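Local coordinates for uncharacterized protein (Legionella pneumophila subsp. pneumophila str. Philadelphia 1, PDB 4RXV) that is of unknown function, though its N-terminal domain belongs to the RavJ peptidase family of clan CA and is probably cysteine-protease-like, at residues P117-G129 and N140-P152. Residues are numbered along the deposited sequence; the frame is centred on the assembly and turned at random. Where two conformers were deposited one is given.
Sequences PQIRTQYDVAVIG and NITLLVPKGSRLP
Asp124, Ala126 and Ile128 pair with Val145, Leu143 and Ile141 as the hydrogen-bonded positions of an antiparallel hairpin, each pair joined by two backbone bonds of 2.8 to 2.9 Å between N and O, while the strand axes run at 148°. On the face bearing these pairs, Ile128 takes the torsion that wedges CG1 between its own backbone N and carbonyl carbon (chi1 70°); CG1 then lies 3.8 Å from Ile141 CB, and CG2 meets Leu143 CD1 with the two side chains crossing near a right angle. The chain after the turn passes back over this face, bringing Leu151 CD1 to 3.7 Å from the CB of the small Ala126. Nearer the helical end, Lys147 bends at chi2 (-69°) and lays its aliphatic part past Gln122 O; its NZ forms a salt bridge of 3.1 Å with Asp124 OD1, approaching from above the carboxylate plane, and also binds a water. Lys147 sits at the second position of a type II turn from Pro146 to Ser149, in which Pro146 O accepts from both Ser149 N and Ser149 OG, the hydroxyl bond being 2.7 Å and on a lone pair. On the other face, Leu144 puts CB over the Tyr123 ring in a CH-pi contact, 4.2 Å from the centroid, while its CD2 reaches Ile119 CG2 at 3.7 Å and so ties the short helix 117-122 to the strand. Val125 and Thr142 continue this face toward helix 105-114, where Thr142 OG1 is bonded to Ala106 O; Asn140 ND2 bonds to Ser103 O just before the helix. Helix 6-14 adds Ile9 against Ile119, Tyr123 and Leu144, and the hairpin forms the middle of a four-stranded antiparallel sheet, with strand 202-206 alongside 123-133 and strand 168-170 alongside 136-146.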
loop_
_atom_site.group_PDB
_atom_site.type_symbol
_atom_site.label_atom_id
_atom_site.label_comp_id
_atom_site.label_asym_id
_atom_site.label_seq_id
_atom_site.Cartn_x
_atom_site.Cartn_y
_atom_site.Cartn_z
ATOM N N PRO A 117 8.686 12.707 8.123
ATOM C CA PRO A 117 10.062 12.896 8.603
ATOM C C PRO A 117 10.445 12.041 9.806
ATOM O O PRO A 117 11.602 11.670 9.953
ATOM C CB PRO A 117 10.102 14.386 8.975
ATOM C CG PRO A 117 8.690 14.740 9.231
ATOM C CD PRO A 117 7.863 13.911 8.311
ATOM N N GLN A 118 9.478 11.691 10.640
ATOM C CA GLN A 118 9.787 10.884 11.817
ATOM C C GLN A 118 9.933 9.407 11.442
ATOM O O GLN A 118 10.628 8.651 12.101
ATOM C CB GLN A 118 8.724 11.069 12.890
ATOM C CG GLN A 118 8.671 12.482 13.433
ATOM C CD GLN A 118 7.542 12.677 14.421
ATOM O OE1 GLN A 118 6.608 11.877 14.480
ATOM N NE2 GLN A 118 7.625 13.740 15.206
ATOM N N ILE A 119 9.286 8.999 10.357
ATOM C CA ILE A 119 9.534 7.670 9.809
ATOM C C ILE A 119 10.958 7.609 9.241
ATOM O O ILE A 119 11.647 6.622 9.429
ATOM C CB ILE A 119 8.504 7.282 8.773
ATOM C CG1 ILE A 119 7.141 7.222 9.459
ATOM C CG2 ILE A 119 8.907 5.945 8.086
ATOM C CD1 ILE A 119 6.487 5.877 9.406
ATOM N N ARG A 120 11.382 8.671 8.568
ATOM C CA ARG A 120 12.719 8.699 7.940
ATOM C C ARG A 120 13.835 8.333 8.909
ATOM O O ARG A 120 14.834 7.736 8.525
ATOM C CB ARG A 120 13.086 10.098 7.413
ATOM C CG ARG A 120 12.382 10.575 6.200
ATOM C CD ARG A 120 12.932 9.973 4.902
ATOM N NE ARG A 120 12.112 10.479 3.815
ATOM C CZ ARG A 120 12.462 11.427 2.964
ATOM N NH1 ARG A 120 13.666 11.965 2.972
ATOM N NH2 ARG A 120 11.589 11.815 2.070
ATOM N N THR A 121 13.719 8.751 10.164
ATOM C CA THR A 121 14.829 8.534 11.090
ATOM C C THR A 121 14.724 7.247 11.906
ATOM O O THR A 121 15.662 6.872 12.601
ATOM C CB THR A 121 14.982 9.713 12.055
ATOM O OG1 THR A 121 13.812 9.807 12.863
ATOM C CG2 THR A 121 15.170 11.014 11.300
ATOM N N GLN A 122 13.583 6.579 11.831
ATOM C CA GLN A 122 13.344 5.357 12.585
ATOM C C GLN A 122 13.324 4.093 11.716
ATOM O O GLN A 122 13.755 3.031 12.180
ATOM C CB GLN A 122 12.033 5.493 13.360
ATOM C CG GLN A 122 11.609 4.303 14.220
ATOM C CD GLN A 122 12.501 4.047 15.427
ATOM O OE1 GLN A 122 13.590 4.595 15.558
ATOM N NE2 GLN A 122 12.009 3.221 16.336
ATOM N N TYR A 123 12.841 4.200 10.475
ATOM C CA TYR A 123 12.683 3.058 9.607
ATOM C C TYR A 123 13.217 3.359 8.225
ATOM O O TYR A 123 13.150 4.487 7.763
ATOM C CB TYR A 123 11.189 2.696 9.470
ATOM C CG TYR A 123 10.539 2.145 10.714
ATOM C CD1 TYR A 123 10.738 0.834 11.093
ATOM C CD2 TYR A 123 9.713 2.920 11.503
ATOM C CE1 TYR A 123 10.131 0.317 12.232
ATOM C CE2 TYR A 123 9.124 2.415 12.644
ATOM C CZ TYR A 123 9.339 1.114 13.006
ATOM O OH TYR A 123 8.735 0.648 14.150
ATOM N N ASP A 124 13.687 2.311 7.558
ATOM C CA ASP A 124 13.830 2.312 6.112
ATOM C C ASP A 124 12.545 1.729 5.510
ATOM O O ASP A 124 11.790 1.019 6.187
ATOM C CB ASP A 124 15.046 1.478 5.690
ATOM C CG ASP A 124 16.354 2.006 6.239
ATOM O OD1 ASP A 124 16.615 3.210 6.082
ATOM O OD2 ASP A 124 17.156 1.200 6.776
ATOM N N VAL A 125 12.285 2.043 4.236
ATOM C CA VAL A 125 11.076 1.597 3.551
ATOM C C VAL A 125 11.488 0.665 2.440
ATOM O O VAL A 125 12.474 0.917 1.744
ATOM C CB VAL A 125 10.291 2.802 3.002
ATOM C CG1 VAL A 125 9.073 2.342 2.219
ATOM C CG2 VAL A 125 9.838 3.696 4.139
ATOM N N ALA A 126 10.745 -0.419 2.265
ATOM C CA ALA A 126 10.972 -1.313 1.141
ATOM C C ALA A 126 9.643 -1.647 0.495
ATOM O O ALA A 126 8.589 -1.574 1.135
ATOM C CB ALA A 126 11.679 -2.582 1.570
ATOM N N VAL A 127 9.691 -2.021 -0.766
ATOM C CA VAL A 127 8.505 -2.521 -1.472
ATOM C C VAL A 127 8.868 -3.864 -2.063
ATOM O O VAL A 127 9.926 -4.004 -2.703
ATOM C CB VAL A 127 8.027 -1.535 -2.558
ATOM C CG1 VAL A 127 6.777 -2.085 -3.272
ATOM C CG2 VAL A 127 7.741 -0.177 -1.952
ATOM N N ILE A 128 8.030 -4.842 -1.811
ATOM C CA ILE A 128 8.286 -6.222 -2.174
ATOM C C ILE A 128 7.146 -6.789 -3.003
ATOM O O ILE A 128 5.983 -6.408 -2.868
ATOM C CB ILE A 128 8.502 -7.120 -0.912
ATOM C CG1 ILE A 128 7.197 -7.324 -0.124
ATOM C CG2 ILE A 128 9.600 -6.532 -0.028
ATOM C CD1 ILE A 128 7.325 -8.287 1.081
ATOM N N GLY A 129 7.505 -7.709 -3.887
ATOM C CA GLY A 129 6.526 -8.548 -4.555
ATOM C C GLY A 129 6.327 -9.793 -3.740
ATOM O O GLY A 129 7.274 -10.472 -3.342
ATOM N N ASN A 140 2.041 -6.680 -4.375
ATOM C CA ASN A 140 3.121 -5.914 -3.763
ATOM C C ASN A 140 2.711 -5.449 -2.375
ATOM O O ASN A 140 1.528 -5.196 -2.104
ATOM C CB ASN A 140 3.565 -4.775 -4.652
ATOM C CG ASN A 140 4.114 -5.286 -5.979
ATOM O OD1 ASN A 140 4.802 -6.296 -6.020
ATOM N ND2 ASN A 140 3.794 -4.613 -7.049
ATOM N N ILE A 141 3.691 -5.382 -1.497
ATOM C CA ILE A 141 3.514 -5.016 -0.096
ATOM C C ILE A 141 4.605 -4.039 0.283
ATOM O O ILE A 141 5.738 -4.155 -0.179
ATOM C CB ILE A 141 3.609 -6.292 0.815
ATOM C CG1 ILE A 141 2.452 -7.247 0.481
ATOM C CG2 ILE A 141 3.624 -5.920 2.274
ATOM C CD1 ILE A 141 2.567 -8.598 1.188
ATOM N N THR A 142 4.292 -3.085 1.146
ATOM C CA THR A 142 5.266 -2.135 1.675
ATOM C C THR A 142 5.734 -2.597 3.034
ATOM O O THR A 142 4.932 -3.080 3.844
ATOM C CB THR A 142 4.687 -0.730 1.632
ATOM O OG1 THR A 142 4.586 -0.378 0.253
ATOM C CG2 THR A 142 5.534 0.306 2.349
ATOM N N LEU A 143 7.031 -2.441 3.293
ATOM C CA LEU A 143 7.630 -2.769 4.581
ATOM C C LEU A 143 8.281 -1.549 5.205
ATOM O O LEU A 143 8.874 -0.718 4.520
ATOM C CB LEU A 143 8.715 -3.842 4.473
ATOM C CG LEU A 143 8.329 -5.151 3.795
ATOM C CD1 LEU A 143 9.578 -6.050 3.704
ATOM C CD2 LEU A 143 7.203 -5.836 4.520
ATOM N N LEU A 144 8.182 -1.494 6.523
ATOM C CA LEU A 144 9.018 -0.640 7.364
ATOM C C LEU A 144 10.030 -1.519 8.068
ATOM O O LEU A 144 9.646 -2.416 8.810
ATOM C CB LEU A 144 8.160 0.094 8.394
ATOM C CG LEU A 144 7.205 1.132 7.801
ATOM C CD1 LEU A 144 6.054 1.421 8.757
ATOM C CD2 LEU A 144 7.930 2.403 7.475
ATOM N N VAL A 145 11.316 -1.320 7.787
ATOM C CA VAL A 145 12.352 -2.127 8.423
ATOM C C VAL A 145 13.183 -1.238 9.332
ATOM O O VAL A 145 13.458 -0.102 9.004
ATOM C CB VAL A 145 13.245 -2.873 7.395
ATOM C CG1 VAL A 145 12.401 -3.890 6.607
ATOM C CG2 VAL A 145 13.961 -1.918 6.463
ATOM N N PRO A 146 13.567 -1.744 10.503
ATOM C CA PRO A 146 14.378 -0.918 11.385
ATOM C C PRO A 146 15.667 -0.489 10.700
ATOM O O PRO A 146 16.259 -1.229 9.926
ATOM C CB PRO A 146 14.642 -1.843 12.575
ATOM C CG PRO A 146 13.464 -2.754 12.591
ATOM C CD PRO A 146 13.164 -3.002 11.154
ATOM N N LYS A 147 16.073 0.743 10.964
ATOM C CA LYS A 147 17.297 1.289 10.398
ATOM C C LYS A 147 18.451 0.326 10.550
ATOM O O LYS A 147 18.689 -0.167 11.654
ATOM C CB LYS A 147 17.666 2.560 11.159
ATOM C CG LYS A 147 16.856 3.747 10.789
ATOM C CD LYS A 147 17.183 4.187 9.399
ATOM C CE LYS A 147 16.535 5.502 9.102
ATOM N NZ LYS A 147 16.777 5.869 7.701
ATOM N N GLY A 148 19.206 0.108 9.472
ATOM C CA GLY A 148 20.365 -0.766 9.525
ATOM C C GLY A 148 20.135 -1.999 8.684
ATOM O O GLY A 148 21.074 -2.645 8.220
ATOM N N SER A 149 18.870 -2.320 8.471
ATOM C CA SER A 149 18.508 -3.528 7.728
ATOM C C SER A 149 18.856 -3.455 6.239
ATOM O O SER A 149 18.715 -2.413 5.611
ATOM C CB SER A 149 17.006 -3.799 7.857
ATOM O OG SER A 149 16.592 -3.832 9.211
ATOM N N ARG A 150 19.296 -4.578 5.677
ATOM C CA ARG A 150 19.432 -4.708 4.233
ATOM C C ARG A 150 18.760 -6.001 3.833
ATOM O O ARG A 150 19.161 -7.090 4.266
ATOM C CB ARG A 150 20.895 -4.743 3.806
ATOM N N LEU A 151 17.733 -5.889 3.022
ATOM C CA LEU A 151 17.011 -7.050 2.602
ATOM C C LEU A 151 17.747 -7.643 1.425
ATOM O O LEU A 151 18.523 -6.955 0.764
ATOM C CB LEU A 151 15.597 -6.647 2.194
ATOM C CG LEU A 151 14.789 -5.979 3.311
ATOM C CD1 LEU A 151 13.435 -5.563 2.772
ATOM C CD2 LEU A 151 14.642 -6.882 4.525
ATOM N N PRO A 152 17.487 -8.910 1.133
ATOM C CA PRO A 152 18.067 -9.509 -0.068
ATOM C C PRO A 152 17.642 -8.779 -1.323
ATOM O O PRO A 152 16.507 -8.315 -1.411
ATOM C CB PRO A 152 17.515 -10.938 -0.048
ATOM C CG PRO A 152 16.328 -10.888 0.846
ATOM C CD PRO A 152 16.570 -9.817 1.838
HETATM O O HOH W 1 14.923 1.720 14.025
HETATM O O HOH W 2 14.879 6.615 5.735
#